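Local structure of putative peptidase (Clostridium acetobutylicum, 3K9T) at residues Y99-D110 and D151-L162. The protein binds one zinc ion per subunit and probably takes part in making modified polysaccharides, and is not expected to have peptidase activity despite its aminopeptidase-like domain. Numbering follows the deposited sequence.
Sequences YSVPVHKTMTLD and DDDYEVVIDSSL
The carbonyl oxygen of S100 is gripped twice: by the hydroxyl of S160, whose OG donates to S100 O over 2.7 Å, and by the indole N-H of W71 on the neighbouring strand 70-79. S160 OG sits tilted 28° from the carbonyl plane of S100. With S160 OG lodged between its own backbone N and carbonyl carbon (chi1 57°), the hydroxyl reaches S100 O just ahead of the regular strand pairing that starts at V103, and also lies against the ring of P102. Beyond it, L162 meets Y99 at about a right angle, its CD1 3.6 Å from Y99 CD2, while the phenol ring stacks on W71 and its OH bonds K69 O and T34 OG1.

From V103 to M107 the segments illustrate regular antiparallel pairing, with hydrogen-bonded pairs V103–I158, K105–V156 and M107–Y154 alternating with non-hydrogen-bonded ones. Strand 103-108 is an outermost strand of the four-stranded antiparallel sheet of the insert domain, next to strand 153-163.

On the face carrying V103, M107, V156 and I158, selenomethionine M107 crosses V156 almost perpendicularly, and its bent chain folds CE back to 3.7 Å from V156 CB. V103 CG2 also touches V156 CG1, which M107 CE approaches too, F139 and L112 adding to this buried layer. The opposite face is more polar: V157 CG2 lies alongside the ring of H104, and E155 OE2 comes to the ring edge, 3.3 Å from H104 CE1, with the carboxylate turned 39° from the ring plane. The other carboxylate oxygen, OE1, is salt-bridged to R79, which helps to hold the group there. H104 ND1 is buried by the contact and has no polar partner in the model.

Where helix 109-112 starts, L109 CD1 packs 3.8 Å from Y154 CE2, while D152 OD2 lies above one face of the Y154 ring, offset toward its rim, and accepts a hydrogen bond from S81 N.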
loop_
_atom_site.group_PDB
_atom_site.type_symbol
_atom_site.label_atom_id
_atom_site.label_comp_id
_atom_site.label_asym_id
_atom_site.label_seq_id
_atom_site.Cartn_x
_atom_site.Cartn_y
_atom_site.Cartn_z
ATOM N N TYR A 99 -47.994 -7.704 0.005
ATOM C CA TYR A 99 -48.375 -9.007 0.539
ATOM C C TYR A 99 -49.462 -8.903 1.613
ATOM O O TYR A 99 -49.675 -9.865 2.354
ATOM C CB TYR A 99 -47.160 -9.866 0.983
ATOM C CG TYR A 99 -46.688 -10.853 -0.080
ATOM C CD1 TYR A 99 -46.267 -10.406 -1.336
ATOM C CD2 TYR A 99 -46.673 -12.222 0.157
ATOM C CE1 TYR A 99 -45.829 -11.291 -2.319
ATOM C CE2 TYR A 99 -46.250 -13.134 -0.856
ATOM C CZ TYR A 99 -45.837 -12.657 -2.088
ATOM O OH TYR A 99 -45.393 -13.516 -3.085
ATOM N N SER A 100 -50.183 -7.779 1.667
ATOM C CA SER A 100 -51.265 -7.626 2.647
ATOM C C SER A 100 -52.346 -8.697 2.467
ATOM O O SER A 100 -52.896 -8.874 1.375
ATOM C CB SER A 100 -51.932 -6.231 2.595
ATOM O OG SER A 100 -51.186 -5.240 3.301
ATOM N N VAL A 101 -52.640 -9.404 3.551
ATOM C CA VAL A 101 -53.752 -10.366 3.588
ATOM C C VAL A 101 -55.067 -9.618 3.287
ATOM O O VAL A 101 -55.162 -8.437 3.543
ATOM C CB VAL A 101 -53.779 -11.093 4.951
ATOM C CG1 VAL A 101 -52.500 -11.935 5.112
ATOM C CG2 VAL A 101 -53.898 -10.087 6.096
ATOM N N PRO A 102 -56.060 -10.276 2.671
ATOM C CA PRO A 102 -57.297 -9.539 2.401
ATOM C C PRO A 102 -58.050 -9.167 3.690
ATOM O O PRO A 102 -58.037 -9.945 4.639
ATOM C CB PRO A 102 -58.129 -10.525 1.580
ATOM C CG PRO A 102 -57.532 -11.852 1.841
ATOM C CD PRO A 102 -56.098 -11.641 2.130
ATOM N N VAL A 103 -58.665 -7.981 3.727
ATOM C CA VAL A 103 -59.391 -7.540 4.899
ATOM C C VAL A 103 -60.601 -6.743 4.455
ATOM O O VAL A 103 -60.541 -6.015 3.463
ATOM C CB VAL A 103 -58.521 -6.702 5.909
ATOM C CG1 VAL A 103 -56.990 -6.951 5.708
ATOM C CG2 VAL A 103 -58.856 -5.189 5.865
ATOM N N HIS A 104 -61.702 -6.915 5.186
ATOM C CA HIS A 104 -62.928 -6.176 4.938
ATOM C C HIS A 104 -63.593 -5.951 6.299
ATOM O O HIS A 104 -64.191 -6.858 6.855
ATOM C CB HIS A 104 -63.839 -6.930 3.972
ATOM C CG HIS A 104 -65.044 -6.147 3.560
ATOM N ND1 HIS A 104 -65.188 -4.803 3.842
ATOM C CD2 HIS A 104 -66.132 -6.496 2.832
ATOM C CE1 HIS A 104 -66.332 -4.371 3.342
ATOM N NE2 HIS A 104 -66.921 -5.377 2.721
ATOM N N LYS A 105 -63.463 -4.738 6.832
ATOM C CA LYS A 105 -63.861 -4.443 8.199
ATOM C C LYS A 105 -64.384 -3.034 8.394
ATOM O O LYS A 105 -64.137 -2.152 7.575
ATOM C CB LYS A 105 -62.645 -4.573 9.109
ATOM C CG LYS A 105 -61.927 -5.916 9.060
ATOM C CD LYS A 105 -61.187 -6.216 10.377
ATOM C CE LYS A 105 -59.920 -7.036 10.164
ATOM N NZ LYS A 105 -59.560 -7.824 11.374
ATOM N N THR A 106 -65.136 -2.839 9.476
ATOM C CA THR A 106 -65.399 -1.498 9.969
ATOM C C THR A 106 -64.606 -1.378 11.243
ATOM O O THR A 106 -64.666 -2.242 12.096
ATOM C CB THR A 106 -66.867 -1.178 10.246
ATOM O OG1 THR A 106 -67.499 -0.829 9.013
ATOM C CG2 THR A 106 -66.967 0.031 11.184
HETATM N N MSE A 107 -63.819 -0.326 11.350
HETATM C CA MSE A 107 -63.063 -0.078 12.555
HETATM C C MSE A 107 -63.054 1.406 12.890
HETATM O O MSE A 107 -63.248 2.266 12.015
HETATM C CB MSE A 107 -61.641 -0.656 12.474
HETATM C CG MSE A 107 -61.207 -1.108 11.114
HETATM SE SE MSE A 107 -59.462 -1.956 11.213
HETATM C CE MSE A 107 -59.829 -3.273 9.884
ATOM N N THR A 108 -62.889 1.687 14.178
ATOM C CA THR A 108 -62.765 3.048 14.643
ATOM C C THR A 108 -61.312 3.479 14.407
ATOM O O THR A 108 -60.441 2.627 14.186
ATOM C CB THR A 108 -63.153 3.180 16.126
ATOM O OG1 THR A 108 -62.064 2.761 16.952
ATOM C CG2 THR A 108 -64.428 2.355 16.440
ATOM N N LEU A 109 -61.053 4.789 14.448
ATOM C CA LEU A 109 -59.700 5.309 14.204
ATOM C C LEU A 109 -58.670 4.627 15.100
ATOM O O LEU A 109 -57.589 4.221 14.619
ATOM C CB LEU A 109 -59.616 6.840 14.371
ATOM C CG LEU A 109 -58.289 7.515 13.933
ATOM C CD1 LEU A 109 -57.973 7.273 12.473
ATOM C CD2 LEU A 109 -58.275 9.011 14.184
ATOM N N ASP A 110 -59.014 4.479 16.384
ATOM C CA ASP A 110 -58.106 3.866 17.354
ATOM C C ASP A 110 -57.779 2.399 17.066
ATOM O O ASP A 110 -56.687 1.931 17.417
ATOM C CB ASP A 110 -58.670 3.997 18.753
ATOM C CG ASP A 110 -58.803 5.434 19.178
ATOM O OD1 ASP A 110 -57.844 6.211 18.957
ATOM O OD2 ASP A 110 -59.872 5.786 19.725
ATOM N N ASP A 151 -61.733 10.780 14.495
ATOM C CA ASP A 151 -62.364 9.709 15.235
ATOM C C ASP A 151 -63.579 9.400 14.373
ATOM O O ASP A 151 -64.290 10.317 13.954
ATOM C CB ASP A 151 -62.786 10.150 16.643
ATOM C CG ASP A 151 -61.750 9.808 17.705
ATOM O OD1 ASP A 151 -60.537 9.916 17.431
ATOM O OD2 ASP A 151 -62.162 9.421 18.823
ATOM N N ASP A 152 -63.799 8.128 14.063
ATOM C CA ASP A 152 -64.846 7.780 13.112
ATOM C C ASP A 152 -64.953 6.265 12.988
ATOM O O ASP A 152 -64.167 5.532 13.604
ATOM C CB ASP A 152 -64.501 8.393 11.730
ATOM C CG ASP A 152 -65.686 8.463 10.796
ATOM O OD1 ASP A 152 -66.807 8.262 11.260
ATOM O OD2 ASP A 152 -65.514 8.710 9.590
ATOM N N ASP A 153 -65.960 5.812 12.236
ATOM C CA ASP A 153 -66.065 4.417 11.821
ATOM C C ASP A 153 -65.649 4.410 10.369
ATOM O O ASP A 153 -66.224 5.111 9.521
ATOM C CB ASP A 153 -67.474 3.825 11.992
ATOM C CG ASP A 153 -67.747 3.360 13.418
ATOM O OD1 ASP A 153 -66.947 2.557 13.968
ATOM O OD2 ASP A 153 -68.771 3.801 13.980
ATOM N N TYR A 154 -64.612 3.630 10.104
ATOM C CA TYR A 154 -64.033 3.558 8.790
ATOM C C TYR A 154 -64.279 2.185 8.198
ATOM O O TYR A 154 -64.159 1.193 8.893
ATOM C CB TYR A 154 -62.524 3.825 8.875
ATOM C CG TYR A 154 -62.144 5.256 9.202
ATOM C CD1 TYR A 154 -62.141 6.235 8.208
ATOM C CD2 TYR A 154 -61.771 5.628 10.496
ATOM C CE1 TYR A 154 -61.794 7.548 8.489
ATOM C CE2 TYR A 154 -61.407 6.944 10.789
ATOM C CZ TYR A 154 -61.421 7.906 9.775
ATOM O OH TYR A 154 -61.074 9.223 10.036
ATOM N N GLU A 155 -64.658 2.146 6.923
ATOM C CA GLU A 155 -64.678 0.908 6.156
ATOM C C GLU A 155 -63.238 0.684 5.671
ATOM O O GLU A 155 -62.627 1.578 5.069
ATOM C CB GLU A 155 -65.618 1.009 4.951
ATOM C CG GLU A 155 -66.029 -0.350 4.370
ATOM C CD GLU A 155 -66.730 -0.252 3.018
ATOM O OE1 GLU A 155 -66.873 0.860 2.476
ATOM O OE2 GLU A 155 -67.120 -1.304 2.479
ATOM N N VAL A 156 -62.705 -0.497 5.965
ATOM C CA VAL A 156 -61.347 -0.860 5.624
ATOM C C VAL A 156 -61.387 -2.054 4.692
ATOM O O VAL A 156 -61.805 -3.144 5.084
ATOM C CB VAL A 156 -60.554 -1.223 6.877
ATOM C CG1 VAL A 156 -59.096 -1.588 6.514
ATOM C CG2 VAL A 156 -60.619 -0.064 7.881
ATOM N N VAL A 157 -60.943 -1.830 3.460
ATOM C CA VAL A 157 -60.960 -2.840 2.426
ATOM C C VAL A 157 -59.577 -3.012 1.794
ATOM O O VAL A 157 -58.985 -2.046 1.309
ATOM C CB VAL A 157 -61.946 -2.444 1.287
ATOM C CG1 VAL A 157 -61.859 -3.436 0.147
ATOM C CG2 VAL A 157 -63.359 -2.345 1.802
ATOM N N ILE A 158 -59.056 -4.233 1.857
ATOM C CA ILE A 158 -57.922 -4.650 1.044
ATOM C C ILE A 158 -58.407 -5.889 0.281
ATOM O O ILE A 158 -58.515 -6.975 0.857
ATOM C CB ILE A 158 -56.654 -5.028 1.853
ATOM C CG1 ILE A 158 -56.125 -3.841 2.661
ATOM C CG2 ILE A 158 -55.573 -5.529 0.909
ATOM C CD1 ILE A 158 -55.001 -4.224 3.679
ATOM N N ASP A 159 -58.700 -5.709 -1.006
ATOM C CA ASP A 159 -59.176 -6.777 -1.877
ATOM C C ASP A 159 -57.981 -7.442 -2.536
ATOM O O ASP A 159 -57.617 -7.114 -3.672
ATOM C CB ASP A 159 -60.134 -6.217 -2.944
ATOM C CG ASP A 159 -60.796 -7.304 -3.770
ATOM O OD1 ASP A 159 -60.666 -8.492 -3.394
ATOM O OD2 ASP A 159 -61.436 -6.962 -4.795
ATOM N N SER A 160 -57.388 -8.391 -1.813
ATOM C CA SER A 160 -56.180 -9.081 -2.258
ATOM C C SER A 160 -56.361 -10.583 -2.202
ATOM O O SER A 160 -57.378 -11.062 -1.710
ATOM C CB SER A 160 -54.998 -8.677 -1.349
ATOM O OG SER A 160 -55.269 -8.950 0.013
ATOM N N SER A 161 -55.381 -11.323 -2.723
ATOM C CA SER A 161 -55.358 -12.780 -2.574
ATOM C C SER A 161 -53.953 -13.240 -2.321
ATOM O O SER A 161 -53.016 -12.654 -2.842
ATOM C CB SER A 161 -55.898 -13.509 -3.814
ATOM O OG SER A 161 -55.118 -13.215 -4.953
ATOM N N LEU A 162 -53.825 -14.304 -1.534
ATOM C CA LEU A 162 -52.537 -14.880 -1.160
ATOM C C LEU A 162 -52.752 -16.394 -1.222
ATOM O O LEU A 162 -53.323 -17.004 -0.307
ATOM C CB LEU A 162 -52.141 -14.401 0.232
ATOM C CG LEU A 162 -50.730 -14.661 0.760
ATOM C CD1 LEU A 162 -49.636 -14.235 -0.205
ATOM C CD2 LEU A 162 -50.564 -13.946 2.106
#